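Local coordinates for protein Baccell_00875 (Bacteroides cellulosilyticus DSM 14838, PDB 5NO8) that is a polysaccharide lyase that probably removes the L-rhamnose caps of complex arabinogalactan proteins by cleaving their linkage to glucuronic acid, at residues 590-595 and 608-613; 433-438 and 449-454. One frame throughout, in Å; residues are numbered along the deposited sequence.

How the interactions relate
Interaction 1 lies about 2 Å from the centre of the chain and interaction 2 about 27 Å from it, both among the helices of the C-terminal half. Their centres are 25 Å apart, and their nearest atoms, about 6 Å apart, do not touch. A single loop, between helices 509-529 and 542-559, meets both: Tyr-449 packs on its His-536 and Glu-537, while Arg-593 forms a salt bridge with its Glu-541. The side chain of Arg-593 is also about 3 Å from a bound glycerol, which probably came from the crystallisation liquor but may mark a pocket. Interaction 2 instead fixes the start of helix 448-465 to the loop before it.

Interaction 1: 590-595 and 608-613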
loop_
_atom_site.group_PDB
_atom_site.type_symbol
_atom_site.label_atom_id
_atom_site.label_comp_id
_atom_site.label_asym_id
_atom_site.label_seq_id
_atom_site.Cartn_x
_atom_site.Cartn_y
_atom_site.Cartn_z
ATOM N N VAL A 590 5.400 2.794 -0.882
ATOM C CA VAL A 590 4.587 1.751 -0.291
ATOM C C VAL A 590 3.497 1.355 -1.278
ATOM O O VAL A 590 2.596 2.131 -1.603
ATOM C CB VAL A 590 3.944 2.237 1.020
ATOM C CG1 VAL A 590 3.026 1.183 1.615
ATOM C CG2 VAL A 590 5.027 2.639 2.043
ATOM N N ALA A 591 3.518 0.099 -1.689
ATOM C CA ALA A 591 2.577 -0.361 -2.687
ATOM C C ALA A 591 1.110 -0.220 -2.284
ATOM O O ALA A 591 0.712 -0.536 -1.146
ATOM C CB ALA A 591 2.867 -1.804 -3.011
ATOM N N ILE A 592 0.295 0.155 -3.268
ATOM C CA ILE A 592 -1.129 0.138 -3.107
ATOM C C ILE A 592 -1.577 -1.290 -2.824
ATOM O O ILE A 592 -1.305 -2.200 -3.599
ATOM C CB ILE A 592 -1.867 0.627 -4.360
ATOM C CG1 ILE A 592 -1.557 2.107 -4.642
ATOM C CG2 ILE A 592 -3.382 0.416 -4.188
ATOM C CD1 ILE A 592 -1.925 2.524 -6.051
ATOM N N ARG A 593 -2.211 -1.458 -1.676
ATOM C CA ARG A 593 -2.873 -2.686 -1.250
ATOM C C ARG A 593 -4.109 -2.228 -0.487
ATOM O O ARG A 593 -4.094 -1.180 0.169
ATOM C CB ARG A 593 -1.957 -3.540 -0.371
ATOM C CG ARG A 593 -0.618 -3.870 -1.023
ATOM C CD ARG A 593 0.297 -4.786 -0.190
ATOM N NE ARG A 593 -0.413 -5.987 0.222
ATOM C CZ ARG A 593 -0.638 -7.053 -0.557
ATOM N NH1 ARG A 593 -0.132 -7.130 -1.778
ATOM N NH2 ARG A 593 -1.368 -8.045 -0.101
ATOM N N HIS A 594 -5.203 -2.957 -0.597
ATOM C CA HIS A 594 -6.491 -2.438 -0.111
ATOM C C HIS A 594 -7.533 -3.486 0.285
ATOM O O HIS A 594 -8.732 -3.208 0.315
ATOM C CB HIS A 594 -7.066 -1.423 -1.104
ATOM C CG HIS A 594 -7.303 -1.969 -2.483
ATOM N ND1 HIS A 594 -8.237 -2.956 -2.754
ATOM C CD2 HIS A 594 -6.725 -1.663 -3.661
ATOM C CE1 HIS A 594 -8.217 -3.220 -4.047
ATOM N NE2 HIS A 594 -7.334 -2.429 -4.627
ATOM N N TRP A 595 -7.078 -4.661 0.698
ATOM C CA TRP A 595 -8.001 -5.738 1.113
ATOM C C TRP A 595 -7.638 -6.515 2.384
ATOM O O TRP A 595 -8.490 -7.212 2.937
ATOM C CB TRP A 595 -8.167 -6.715 -0.066
ATOM C CG TRP A 595 -6.878 -7.240 -0.519
ATOM C CD1 TRP A 595 -6.220 -8.338 -0.046
ATOM C CD2 TRP A 595 -6.047 -6.667 -1.515
ATOM N NE1 TRP A 595 -5.025 -8.479 -0.702
ATOM C CE2 TRP A 595 -4.884 -7.449 -1.591
ATOM C CE3 TRP A 595 -6.169 -5.561 -2.347
ATOM C CZ2 TRP A 595 -3.862 -7.161 -2.476
ATOM C CZ3 TRP A 595 -5.151 -5.267 -3.210
ATOM C CH2 TRP A 595 -4.004 -6.058 -3.263
ATOM N N ASP A 608 -7.989 0.822 1.645
ATOM C CA ASP A 608 -6.538 1.047 1.507
ATOM C C ASP A 608 -5.807 0.802 2.817
ATOM O O ASP A 608 -6.160 1.393 3.827
ATOM C CB ASP A 608 -6.216 2.475 1.090
ATOM C CG ASP A 608 -6.762 2.849 -0.289
ATOM O OD1 ASP A 608 -7.314 1.982 -0.977
ATOM O OD2 ASP A 608 -6.630 4.026 -0.644
ATOM N N THR A 609 -4.808 -0.076 2.777
ATOM C CA THR A 609 -3.972 -0.399 3.919
ATOM C C THR A 609 -2.614 0.165 3.536
ATOM O O THR A 609 -1.986 -0.286 2.557
ATOM C CB THR A 609 -3.846 -1.931 4.088
ATOM O OG1 THR A 609 -3.435 -2.484 2.824
ATOM C CG2 THR A 609 -5.131 -2.513 4.451
ATOM N N PHE A 610 -2.180 1.199 4.247
ATOM C CA PHE A 610 -0.930 1.858 3.961
ATOM C C PHE A 610 -0.192 2.130 5.270
ATOM O O PHE A 610 -0.566 3.058 5.976
ATOM C CB PHE A 610 -1.177 3.194 3.293
ATOM C CG PHE A 610 -1.470 3.139 1.829
ATOM C CD1 PHE A 610 -0.507 2.728 0.915
ATOM C CD2 PHE A 610 -2.659 3.677 1.334
ATOM C CE1 PHE A 610 -0.740 2.792 -0.450
ATOM C CE2 PHE A 610 -2.910 3.709 -0.023
ATOM C CZ PHE A 610 -1.958 3.272 -0.920
ATOM N N PRO A 611 0.835 1.361 5.624
ATOM C CA PRO A 611 1.354 0.239 4.877
ATOM C C PRO A 611 0.665 -1.042 5.235
ATOM O O PRO A 611 0.032 -1.162 6.303
ATOM C CB PRO A 611 2.828 0.216 5.291
ATOM C CG PRO A 611 2.818 0.709 6.689
ATOM C CD PRO A 611 1.637 1.628 6.833
ATOM N N HIS A 612 0.687 -1.962 4.271
ATOM C CA HIS A 612 0.495 -3.337 4.549
ATOM C C HIS A 612 1.850 -3.992 4.353
ATOM O O HIS A 612 2.550 -3.710 3.415
ATOM C CB HIS A 612 -0.510 -3.965 3.615
ATOM C CG HIS A 612 -0.749 -5.399 3.914
ATOM N ND1 HIS A 612 -0.125 -6.409 3.223
ATOM C CD2 HIS A 612 -1.460 -5.994 4.900
ATOM C CE1 HIS A 612 -0.500 -7.570 3.732
ATOM N NE2 HIS A 612 -1.315 -7.340 4.744
ATOM N N TYR A 613 2.161 -4.938 5.212
ATOM C CA TYR A 613 3.507 -5.533 5.262
ATOM C C TYR A 613 3.997 -6.186 3.966
ATOM O O TYR A 613 5.202 -6.228 3.730
ATOM C CB TYR A 613 3.600 -6.520 6.411
ATOM C CG TYR A 613 2.890 -7.809 6.158
ATOM C CD1 TYR A 613 3.559 -8.861 5.556
ATOM C CD2 TYR A 613 1.583 -7.999 6.540
ATOM C CE1 TYR A 613 2.954 -10.065 5.347
ATOM C CE2 TYR A 613 0.955 -9.215 6.316
ATOM C CZ TYR A 613 1.652 -10.232 5.690
ATOM O OH TYR A 613 1.096 -11.471 5.461
HETATM O O HOH W 1 0.539 -1.207 1.509
HETATM O O HOH W 2 -4.278 -4.934 1.779
#
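Two loops flanking the short helix 596-600 meet here, within a run of helices consistent with an alpha/alpha barrel. Arg-593, Phe-610 and Val-590 bury the most surface. The Arg-593 carbonyl ties the backbones together: Thr-609 N donates to its O over 2.9 Å, nearly straight at 171°, although the donor sits above the carbonyl plane. Beyond that point the Arg-593 side chain, bent at chi3 (52°), crosses His-612 obliquely, the guanidinium and imidazole planes 31° apart. CD packs 3.8 Å from His-612 ND1, and His-612 CB lies in plane at the guanidinium edge. Trp-595, the N-cap of helix 596-600, covers one guanidinium face, its CZ2 offset toward the rim. Salt bridges to Glu-541 through NH1 and to Asp-596 through NH2 restrain the group further, and NH2 also binds the glycerol. Phe-610 fills the other end, its ring carbons aimed at three consecutive residues. CE1 is 3.6 Å from Val-590 O, which approaches the ring edge near its plane, and CZ is 3.9 Å from Ile-592 CG1. Val-590 CG1, anti to its backbone N, packs in plane against the ring edge and reaches Pro-611 CB at 3.8 Å, just after a cis peptide bond. Phe-610 also touches Leu-587, and Pro-611 touches Cys-647, so this apolar patch extends past the two loops. Between the patch and the arginine, one water donates to Ala-591 O at 2.7 Å and to Thr-609 O, and accepts from His-612 N at 2.9 Å.

Interaction 2: 433-438 and 449-454; sequences NYVTYS and YNYMWV
With chi1 at -58°, Thr-436 sets OG1 beside its own backbone N and CG2 anti to it; Tyr-451, with chi1 at -70°, swings its ring off helix 448-465 to meet it. The two side chains slide past each other in opposite directions, so that Thr-436 CB stands 3.6 Å from the centroid of the Tyr-451 ring, close to the ring normal: a CH-pi contact over the face. OG1 lies above the same face, 3.5 Å from Tyr-451 CE2, while CG2 meets Val-454 CG2 tip to tip at 3.7 Å. The ring's far end is held by the loop backbone. Thr-436 N donates to Tyr-451 OH over 3.1 Å, almost linearly (169°), and Val-435 CG1 runs alongside that hydroxyl. A second crossing lies nearer the start of the helix, where a water donates to Thr-436 O at 2.8 Å and accepts from Asn-450 ND2 at 2.7 Å. Together these contacts fold the segment 433-438, which follows helix 412-429, against the opening turns of helix 448-465, as part of the loop joining two consecutive helices. Leu-396 of helix 396-409 packs on Val-454 beside it. An alanine in place of Tyr-451 would take away the acceptor of Thr-436 N and the aromatic face under Thr-436 CB, and would probably loosen the loop from the helix. The chemistry implies fixed roles for two hydroxyls: Tyr-451 OH accepts from Thr-436 N and bonds also to Asn-446 OD1, whereas Thr-436 OG1 donates to Tyr-434 O at 3.0 Å and pairs with Gln-430 NE2, so that each is gripped by two partners and the Tyr-451 ring and the chi1 of Thr-436 are likely to have little rotational freedom.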
loop_
_atom_site.group_PDB
_atom_site.type_symbol
_atom_site.label_atom_id
_atom_site.label_comp_id
_atom_site.label_asym_id
_atom_site.label_seq_id
_atom_site.Cartn_x
_atom_site.Cartn_y
_atom_site.Cartn_z
ATOM N N ASN A 433 4.616 -37.105 4.691
ATOM C CA ASN A 433 5.081 -36.862 3.316
ATOM C C ASN A 433 5.142 -35.355 2.910
ATOM O O ASN A 433 5.212 -35.044 1.732
ATOM C CB ASN A 433 4.196 -37.611 2.315
ATOM N N TYR A 434 5.118 -34.440 3.884
ATOM C CA TYR A 434 5.382 -32.995 3.668
ATOM C C TYR A 434 4.243 -32.213 3.000
ATOM O O TYR A 434 4.430 -31.059 2.588
ATOM C CB TYR A 434 6.713 -32.743 2.941
ATOM C CG TYR A 434 7.909 -33.263 3.685
ATOM C CD1 TYR A 434 8.521 -32.499 4.685
ATOM C CD2 TYR A 434 8.440 -34.528 3.399
ATOM C CE1 TYR A 434 9.626 -32.980 5.380
ATOM C CE2 TYR A 434 9.553 -35.014 4.074
ATOM C CZ TYR A 434 10.145 -34.248 5.062
ATOM O OH TYR A 434 11.245 -34.746 5.729
ATOM N N VAL A 435 3.062 -32.818 2.917
ATOM C CA VAL A 435 1.873 -32.065 2.585
ATOM C C VAL A 435 1.656 -31.118 3.768
ATOM O O VAL A 435 1.748 -31.524 4.937
ATOM C CB VAL A 435 0.651 -32.967 2.316
ATOM C CG1 VAL A 435 -0.620 -32.131 2.191
ATOM C CG2 VAL A 435 0.881 -33.812 1.051
ATOM N N THR A 436 1.360 -29.865 3.440
ATOM C CA THR A 436 1.446 -28.758 4.399
ATOM C C THR A 436 0.112 -28.043 4.538
ATOM O O THR A 436 -0.447 -27.529 3.563
ATOM C CB THR A 436 2.547 -27.770 3.957
ATOM O OG1 THR A 436 3.789 -28.468 3.857
ATOM C CG2 THR A 436 2.693 -26.608 4.939
ATOM N N TYR A 437 -0.387 -28.030 5.760
ATOM C CA TYR A 437 -1.642 -27.388 6.119
ATOM C C TYR A 437 -1.349 -26.171 7.000
ATOM O O TYR A 437 -0.205 -25.937 7.387
ATOM C CB TYR A 437 -2.536 -28.382 6.853
ATOM C CG TYR A 437 -2.947 -29.520 5.948
ATOM C CD1 TYR A 437 -3.988 -29.349 5.022
ATOM C CD2 TYR A 437 -2.273 -30.737 5.971
ATOM C CE1 TYR A 437 -4.358 -30.378 4.164
ATOM C CE2 TYR A 437 -2.647 -31.777 5.131
ATOM C CZ TYR A 437 -3.686 -31.591 4.228
ATOM O OH TYR A 437 -4.055 -32.608 3.369
ATOM N N SER A 438 -2.391 -25.419 7.310
ATOM C CA SER A 438 -2.273 -24.228 8.149
ATOM C C SER A 438 -2.937 -24.390 9.528
ATOM O O SER A 438 -2.821 -23.492 10.357
ATOM C CB SER A 438 -2.842 -23.021 7.387
ATOM O OG SER A 438 -4.263 -23.083 7.270
ATOM N N TYR A 449 1.159 -21.221 -1.222
ATOM C CA TYR A 449 1.886 -20.168 -0.496
ATOM C C TYR A 449 2.506 -20.725 0.776
ATOM O O TYR A 449 3.652 -20.394 1.112
ATOM C CB TYR A 449 0.937 -19.011 -0.119
ATOM C CG TYR A 449 0.476 -18.135 -1.278
ATOM C CD1 TYR A 449 1.352 -17.242 -1.883
ATOM C CD2 TYR A 449 -0.856 -18.161 -1.735
ATOM C CE1 TYR A 449 0.951 -16.421 -2.928
ATOM C CE2 TYR A 449 -1.279 -17.318 -2.779
ATOM C CZ TYR A 449 -0.361 -16.455 -3.371
ATOM O OH TYR A 449 -0.714 -15.621 -4.406
ATOM N N ASN A 450 1.771 -21.589 1.468
ATOM C CA ASN A 450 2.155 -22.019 2.800
ATOM C C ASN A 450 3.445 -22.827 2.786
ATOM O O ASN A 450 4.196 -22.788 3.764
ATOM C CB ASN A 450 1.044 -22.835 3.468
ATOM C CG ASN A 450 -0.237 -22.047 3.663
ATOM O OD1 ASN A 450 -0.264 -20.815 3.527
ATOM N ND2 ASN A 450 -1.308 -22.754 4.013
ATOM N N TYR A 451 3.720 -23.520 1.681
ATOM C CA TYR A 451 4.904 -24.387 1.571
ATOM C C TYR A 451 6.217 -23.609 1.537
ATOM O O TYR A 451 7.244 -24.087 2.037
ATOM C CB TYR A 451 4.837 -25.226 0.298
ATOM C CG TYR A 451 3.777 -26.306 0.331
ATOM C CD1 TYR A 451 2.420 -25.979 0.252
ATOM C CD2 TYR A 451 4.133 -27.661 0.439
ATOM C CE1 TYR A 451 1.445 -26.958 0.285
ATOM C CE2 TYR A 451 3.162 -28.657 0.465
ATOM C CZ TYR A 451 1.819 -28.303 0.388
ATOM O OH TYR A 451 0.837 -29.264 0.421
ATOM N N MET A 452 6.204 -22.446 0.884
ATOM C CA MET A 452 7.412 -21.618 0.769
ATOM C C MET A 452 7.865 -21.130 2.125
ATOM O O MET A 452 9.059 -21.059 2.389
ATOM C CB MET A 452 7.171 -20.402 -0.111
ATOM C CG MET A 452 6.748 -20.707 -1.537
ATOM S SD MET A 452 7.791 -21.954 -2.348
ATOM C CE MET A 452 6.924 -23.462 -1.959
ATOM N N TRP A 453 6.895 -20.774 2.954
ATOM C CA TRP A 453 7.167 -20.176 4.262
ATOM C C TRP A 453 7.617 -21.242 5.250
ATOM O O TRP A 453 8.537 -21.009 6.032
ATOM C CB TRP A 453 5.945 -19.429 4.773
ATOM C CG TRP A 453 5.487 -18.339 3.836
ATOM C CD1 TRP A 453 6.275 -17.525 3.057
ATOM C CD2 TRP A 453 4.135 -17.967 3.572
ATOM N NE1 TRP A 453 5.489 -16.663 2.343
ATOM C CE2 TRP A 453 4.171 -16.914 2.637
ATOM C CE3 TRP A 453 2.895 -18.415 4.044
ATOM C CZ2 TRP A 453 3.004 -16.293 2.161
ATOM C CZ3 TRP A 453 1.737 -17.812 3.563
ATOM C CH2 TRP A 453 1.805 -16.752 2.636
ATOM N N VAL A 454 6.992 -22.422 5.188
ATOM C CA VAL A 454 7.472 -23.565 5.958
ATOM C C VAL A 454 8.896 -23.936 5.558
ATOM O O VAL A 454 9.722 -24.174 6.423
ATOM C CB VAL A 454 6.529 -24.786 5.843
ATOM C CG1 VAL A 454 7.200 -26.050 6.406
ATOM C CG2 VAL A 454 5.261 -24.508 6.602
HETATM O O HOH W 3 -2.018 -25.272 3.209
#